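Hydrogenase 2 maturation peptidase (Thaumarchaeota archaeon SCGC AB-539-E09, PDB 5TTX) probably cleaves a short C-terminal peptide from the large subunit of a nickel-iron hydrogenase, as related hydrogenase maturation proteases do. Local coordinates at residues L11-G16 with R45-A50; M20-F25 with E138-V143. One frame throughout, in Å; residues are numbered along the deposited sequence.

Contact 1. Residues L11-G16 with R45-A50; sequences LVAGVG and RDIGTA
The first beta-alpha-beta unit of the sheet closes here, where strands 10-15 and 42-48 run side by side in parallel, with V12, A13 and G14 meeting R45, D46 and I47. Regular parallel pairing is evident in R45 N to V12 O at 2.7 Å and G14 N to R45 O at 3.0 Å, both nearly straight.

The register then slips by one residue. A13 faces R45 and G14 faces D46, but V15 faces G48, which defines a beta bulge. Both amides of the bulge converge on G14 O: I47 N at 2.9 Å, in the carbonyl plane, and G48 N at 3.3 Å, slightly tilted from it. Beyond it, G16 N reaches G48 O at 2.9 Å from well above the carbonyl plane.

Side-chain packing adds to this. I47 CG1, anti to its carbonyl carbon (chi1 -60°), meets A13 CB at 3.9 Å, while L11 CD1 touches the R45 CB methylene, the two side chains crossing at about a right angle. The guanidinium of R45 goes on to a salt bridge with D57.

I47 and G48 of the bulge also begin a type II' turn from I47 to A50. Helix 25-34 links the two strands: a beta-alpha-beta crossover whose second strand ends in a bulge.

Contact 2. Residues M20-F25 with E138-V143; sequences MGDDGF and ELSEEV
D22 and S140 join the loop before helix 25-34 to the start of helix 141-158 through two hydrogen bonds to one carboxylate. S140 N gives a nearly straight bond to D22 OD2, 2.7 Å long, on the syn lone pair. S140 OG donates to D22 OD1 at 2.8 Å, also on the syn side but 30° out of the carboxylate plane. Both oxygens are therefore engaged by a single residue, which limits rotation of the carboxylate.

S140 is the N-cap residue of helix 141-158, and its hydroxyl makes the capping bond. With chi1 at 60°, OG stands between its own N and carbonyl carbon and accepts from V143 N at 3.2 Å. It thus donates to the aspartate and accepts from the helix amide. D22 OD1 is further held by the backbone amides of R131 and S132, so this oxygen of a buried residue has three donors.

Van der Waals packing adds to the polar pair. V143 CG2 lies against the carboxylate carbon, 3.4 Å from D22 CG, the side chains crossing obliquely. Its other methyl, CG1, meets F25 CB at 3.7 Å, with those two side chains about perpendicular. L139 CD2 reaches main-chain atoms at both ends of the short 3-10 segment, 3.6 Å from O of G21, which precedes it, and close to C of G24, its last residue.

Of a different kind is the CA-H...O contact that joins G21 CA to E138 O at 3.4 Å (147° at the hydrogen).

F25, first in helix 25-34 after its N-cap G24, also packs on T147 and A150 of helix 141-158 and on L67 of strand 63-69. V143 and F25 both touch C128 at the end of strand 122-128, so the two helix starts lie together over the sheet.

How the contacts relate
Both contacts are largely buried, but contact 1 lies about 8 Å from the centre of the chain and contact 2 about 17 Å, measured between centres. They lie at the two ends of the connection between strand 10-15 and helix 25-34: contact 1 holds the strand to its parallel neighbour, contact 2 the helix start to helix 141-158. Main-chain hydrogen bonds dominate contact 1, as expected within a sheet, whereas the hydrogen bonds of contact 2 depend on an aspartate carboxylate and a serine cap. The sites touch directly, G16 CA lying 3.4 Å from D23 OD2. Contact 1 also borders a second subunit, whereas no other protein chain of the assembly touches the segments of contact 2.

Contact 1. Residues L11-G16 with R45-A50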
loop_
_atom_site.group_PDB
_atom_site.type_symbol
_atom_site.label_atom_id
_atom_site.label_comp_id
_atom_site.label_asym_id
_atom_site.label_seq_id
_atom_site.Cartn_x
_atom_site.Cartn_y
_atom_site.Cartn_z
ATOM N N LEU A 11 30.008 -6.865 -24.428
ATOM C CA LEU A 11 29.373 -7.597 -25.510
ATOM C C LEU A 11 29.319 -6.690 -26.722
ATOM O O LEU A 11 28.767 -5.589 -26.645
ATOM C CB LEU A 11 27.957 -8.051 -25.139
ATOM C CG LEU A 11 27.138 -8.558 -26.353
ATOM C CD1 LEU A 11 27.789 -9.783 -26.954
ATOM C CD2 LEU A 11 25.659 -8.866 -26.005
ATOM N N VAL A 12 29.894 -7.137 -27.833
ATOM C CA VAL A 12 29.660 -6.503 -29.128
ATOM C C VAL A 12 28.848 -7.475 -29.971
ATOM O O VAL A 12 29.330 -8.572 -30.305
ATOM C CB VAL A 12 30.972 -6.120 -29.827
ATOM C CG1 VAL A 12 30.700 -5.369 -31.130
ATOM C CG2 VAL A 12 31.877 -5.314 -28.894
ATOM N N ALA A 13 27.623 -7.068 -30.326
ATOM C CA ALA A 13 26.629 -7.956 -30.922
ATOM C C ALA A 13 26.321 -7.521 -32.341
ATOM O O ALA A 13 25.846 -6.404 -32.560
ATOM C CB ALA A 13 25.338 -7.981 -30.093
ATOM N N GLY A 14 26.584 -8.406 -33.303
ATOM C CA GLY A 14 26.174 -8.176 -34.674
ATOM C C GLY A 14 24.824 -8.813 -34.944
ATOM O O GLY A 14 24.631 -10.008 -34.707
ATOM N N VAL A 15 23.888 -8.011 -35.429
ATOM C CA VAL A 15 22.511 -8.447 -35.610
ATOM C C VAL A 15 22.143 -8.298 -37.078
ATOM O O VAL A 15 22.322 -7.219 -37.657
ATOM C CB VAL A 15 21.537 -7.636 -34.735
ATOM C CG1 VAL A 15 20.136 -8.116 -34.937
ATOM C CG2 VAL A 15 21.917 -7.730 -33.276
ATOM N N GLY A 16 21.605 -9.360 -37.659
ATOM C CA GLY A 16 21.051 -9.308 -39.001
ATOM C C GLY A 16 21.210 -10.650 -39.692
ATOM O O GLY A 16 21.759 -11.600 -39.147
ATOM N N ARG A 45 30.069 -11.182 -30.680
ATOM C CA ARG A 45 29.183 -12.323 -30.878
ATOM C C ARG A 45 28.265 -12.073 -32.067
ATOM O O ARG A 45 27.621 -11.016 -32.167
ATOM C CB ARG A 45 28.368 -12.617 -29.606
ATOM C CG ARG A 45 28.972 -13.749 -28.752
ATOM C CD ARG A 45 28.263 -13.964 -27.400
ATOM N NE ARG A 45 26.838 -14.295 -27.525
ATOM C CZ ARG A 45 25.967 -14.256 -26.515
ATOM N NH1 ARG A 45 24.691 -14.572 -26.709
ATOM N NH2 ARG A 45 26.370 -13.896 -25.303
ATOM N N ASP A 46 28.213 -13.049 -32.960
ATOM C CA ASP A 46 27.361 -13.000 -34.146
ATOM C C ASP A 46 25.984 -13.523 -33.746
ATOM O O ASP A 46 25.750 -14.733 -33.691
ATOM C CB ASP A 46 28.001 -13.819 -35.263
ATOM C CG ASP A 46 27.108 -13.980 -36.476
ATOM O OD1 ASP A 46 26.034 -13.338 -36.558
ATOM O OD2 ASP A 46 27.500 -14.759 -37.364
ATOM N N ILE A 47 25.071 -12.605 -33.456
ATOM C CA ILE A 47 23.722 -12.972 -33.030
ATOM C C ILE A 47 22.836 -13.350 -34.219
ATOM O O ILE A 47 21.863 -14.103 -34.051
ATOM C CB ILE A 47 23.169 -11.793 -32.213
ATOM C CG1 ILE A 47 24.079 -11.549 -31.004
ATOM C CG2 ILE A 47 21.744 -12.020 -31.754
ATOM C CD1 ILE A 47 24.077 -12.675 -29.996
ATOM N N GLY A 48 23.156 -12.856 -35.417
ATOM C CA GLY A 48 22.362 -13.190 -36.585
ATOM C C GLY A 48 20.925 -12.723 -36.438
ATOM O O GLY A 48 20.654 -11.569 -36.093
ATOM N N THR A 49 20.001 -13.648 -36.687
ATOM C CA THR A 49 18.558 -13.447 -36.560
ATOM C C THR A 49 17.981 -14.189 -35.368
ATOM O O THR A 49 16.757 -14.266 -35.230
ATOM C CB THR A 49 17.836 -13.946 -37.818
ATOM O OG1 THR A 49 18.225 -15.308 -38.056
ATOM C CG2 THR A 49 18.185 -13.109 -39.020
ATOM N N ALA A 50 18.828 -14.794 -34.542
ATOM C CA ALA A 50 18.362 -15.667 -33.475
ATOM C C ALA A 50 18.028 -14.928 -32.178
ATOM O O ALA A 50 17.522 -15.563 -31.248
ATOM C CB ALA A 50 19.419 -16.751 -33.198
#

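Contact 2. Residues M20-F25 with E138-V143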
loop_
_atom_site.group_PDB
_atom_site.type_symbol
_atom_site.label_atom_id
_atom_site.label_comp_id
_atom_site.label_asym_id
_atom_site.label_seq_id
_atom_site.Cartn_x
_atom_site.Cartn_y
_atom_site.Cartn_z
HETATM N N MSE A 20 20.888 -11.869 -46.551
HETATM C CA MSE A 20 20.109 -10.772 -47.103
HETATM C C MSE A 20 20.996 -9.570 -47.366
HETATM O O MSE A 20 20.699 -8.459 -46.932
HETATM C CB MSE A 20 18.961 -10.397 -46.161
HETATM C CG MSE A 20 18.028 -11.544 -45.926
HETATM SE SE MSE A 20 16.901 -11.957 -47.490
HETATM C CE MSE A 20 15.624 -13.170 -46.585
ATOM N N GLY A 21 22.093 -9.805 -48.061
ATOM C CA GLY A 21 22.868 -8.690 -48.571
ATOM C C GLY A 21 23.413 -7.830 -47.459
ATOM O O GLY A 21 24.118 -8.304 -46.563
ATOM N N ASP A 22 23.090 -6.545 -47.507
ATOM C CA ASP A 22 23.668 -5.624 -46.540
ATOM C C ASP A 22 23.060 -5.762 -45.139
ATOM O O ASP A 22 23.552 -5.113 -44.207
ATOM C CB ASP A 22 23.535 -4.187 -47.048
ATOM C CG ASP A 22 24.399 -3.912 -48.269
ATOM O OD1 ASP A 22 24.068 -2.970 -49.017
ATOM O OD2 ASP A 22 25.403 -4.646 -48.502
ATOM N N ASP A 23 22.035 -6.599 -44.942
ATOM C CA ASP A 23 21.634 -6.911 -43.571
ATOM C C ASP A 23 22.695 -7.699 -42.835
ATOM O O ASP A 23 22.590 -7.858 -41.614
ATOM C CB ASP A 23 20.326 -7.699 -43.533
ATOM C CG ASP A 23 19.609 -7.568 -42.200
ATOM O OD1 ASP A 23 19.574 -6.429 -41.676
ATOM O OD2 ASP A 23 19.061 -8.575 -41.683
ATOM N N GLY A 24 23.690 -8.228 -43.545
ATOM C CA GLY A 24 24.817 -8.847 -42.886
ATOM C C GLY A 24 25.874 -7.885 -42.380
ATOM O O GLY A 24 26.939 -8.335 -41.962
ATOM N N PHE A 25 25.621 -6.570 -42.396
ATOM C CA PHE A 25 26.581 -5.611 -41.835
ATOM C C PHE A 25 27.046 -5.999 -40.425
ATOM O O PHE A 25 28.250 -6.097 -40.162
ATOM C CB PHE A 25 25.958 -4.213 -41.827
ATOM C CG PHE A 25 26.658 -3.226 -40.919
ATOM C CD1 PHE A 25 26.114 -2.882 -39.666
ATOM C CD2 PHE A 25 27.842 -2.620 -41.320
ATOM C CE1 PHE A 25 26.765 -1.945 -38.835
ATOM C CE2 PHE A 25 28.497 -1.686 -40.494
ATOM C CZ PHE A 25 27.973 -1.342 -39.278
ATOM N N GLU A 138 26.659 -11.487 -50.123
ATOM C CA GLU A 138 27.698 -10.474 -50.197
ATOM C C GLU A 138 27.190 -9.116 -49.733
ATOM O O GLU A 138 25.995 -8.820 -49.800
ATOM C CB GLU A 138 28.244 -10.336 -51.621
ATOM C CG GLU A 138 28.820 -11.623 -52.235
ATOM C CD GLU A 138 30.079 -12.135 -51.536
ATOM O OE1 GLU A 138 30.652 -11.415 -50.681
ATOM O OE2 GLU A 138 30.504 -13.271 -51.857
ATOM N N LEU A 139 28.119 -8.299 -49.250
ATOM C CA LEU A 139 27.843 -6.906 -48.958
ATOM C C LEU A 139 28.124 -6.070 -50.194
ATOM O O LEU A 139 29.032 -6.373 -50.971
ATOM C CB LEU A 139 28.717 -6.398 -47.806
ATOM C CG LEU A 139 28.705 -7.119 -46.462
ATOM C CD1 LEU A 139 29.849 -6.585 -45.586
ATOM C CD2 LEU A 139 27.348 -6.971 -45.739
ATOM N N SER A 140 27.353 -5.000 -50.351
ATOM C CA SER A 140 27.688 -3.952 -51.297
ATOM C C SER A 140 29.054 -3.347 -50.964
ATOM O O SER A 140 29.560 -3.428 -49.843
ATOM C CB SER A 140 26.643 -2.832 -51.263
ATOM O OG SER A 140 26.576 -2.260 -49.943
ATOM N N GLU A 141 29.638 -2.725 -51.976
ATOM C CA GLU A 141 30.865 -1.967 -51.828
ATOM C C GLU A 141 30.780 -0.994 -50.643
ATOM O O GLU A 141 31.695 -0.919 -49.815
ATOM C CB GLU A 141 31.113 -1.247 -53.161
ATOM C CG GLU A 141 32.500 -0.745 -53.360
ATOM C CD GLU A 141 32.815 -0.471 -54.816
ATOM O OE1 GLU A 141 31.866 -0.306 -55.625
ATOM O OE2 GLU A 141 34.026 -0.433 -55.145
ATOM N N GLU A 142 29.660 -0.268 -50.527
ATOM C CA GLU A 142 29.526 0.743 -49.484
ATOM C C GLU A 142 29.495 0.115 -48.102
ATOM O O GLU A 142 30.176 0.585 -47.182
ATOM C CB GLU A 142 28.266 1.582 -49.698
ATOM C CG GLU A 142 28.324 2.425 -50.949
ATOM C CD GLU A 142 27.589 1.754 -52.110
ATOM O OE1 GLU A 142 26.895 2.479 -52.861
ATOM O OE2 GLU A 142 27.705 0.503 -52.265
ATOM N N VAL A 143 28.719 -0.949 -47.933
ATOM C CA VAL A 143 28.528 -1.451 -46.583
ATOM C C VAL A 143 29.735 -2.255 -46.146
ATOM O O VAL A 143 30.110 -2.235 -44.965
ATOM C CB VAL A 143 27.219 -2.247 -46.488
ATOM C CG1 VAL A 143 27.116 -2.963 -45.143
ATOM C CG2 VAL A 143 26.013 -1.299 -46.714
#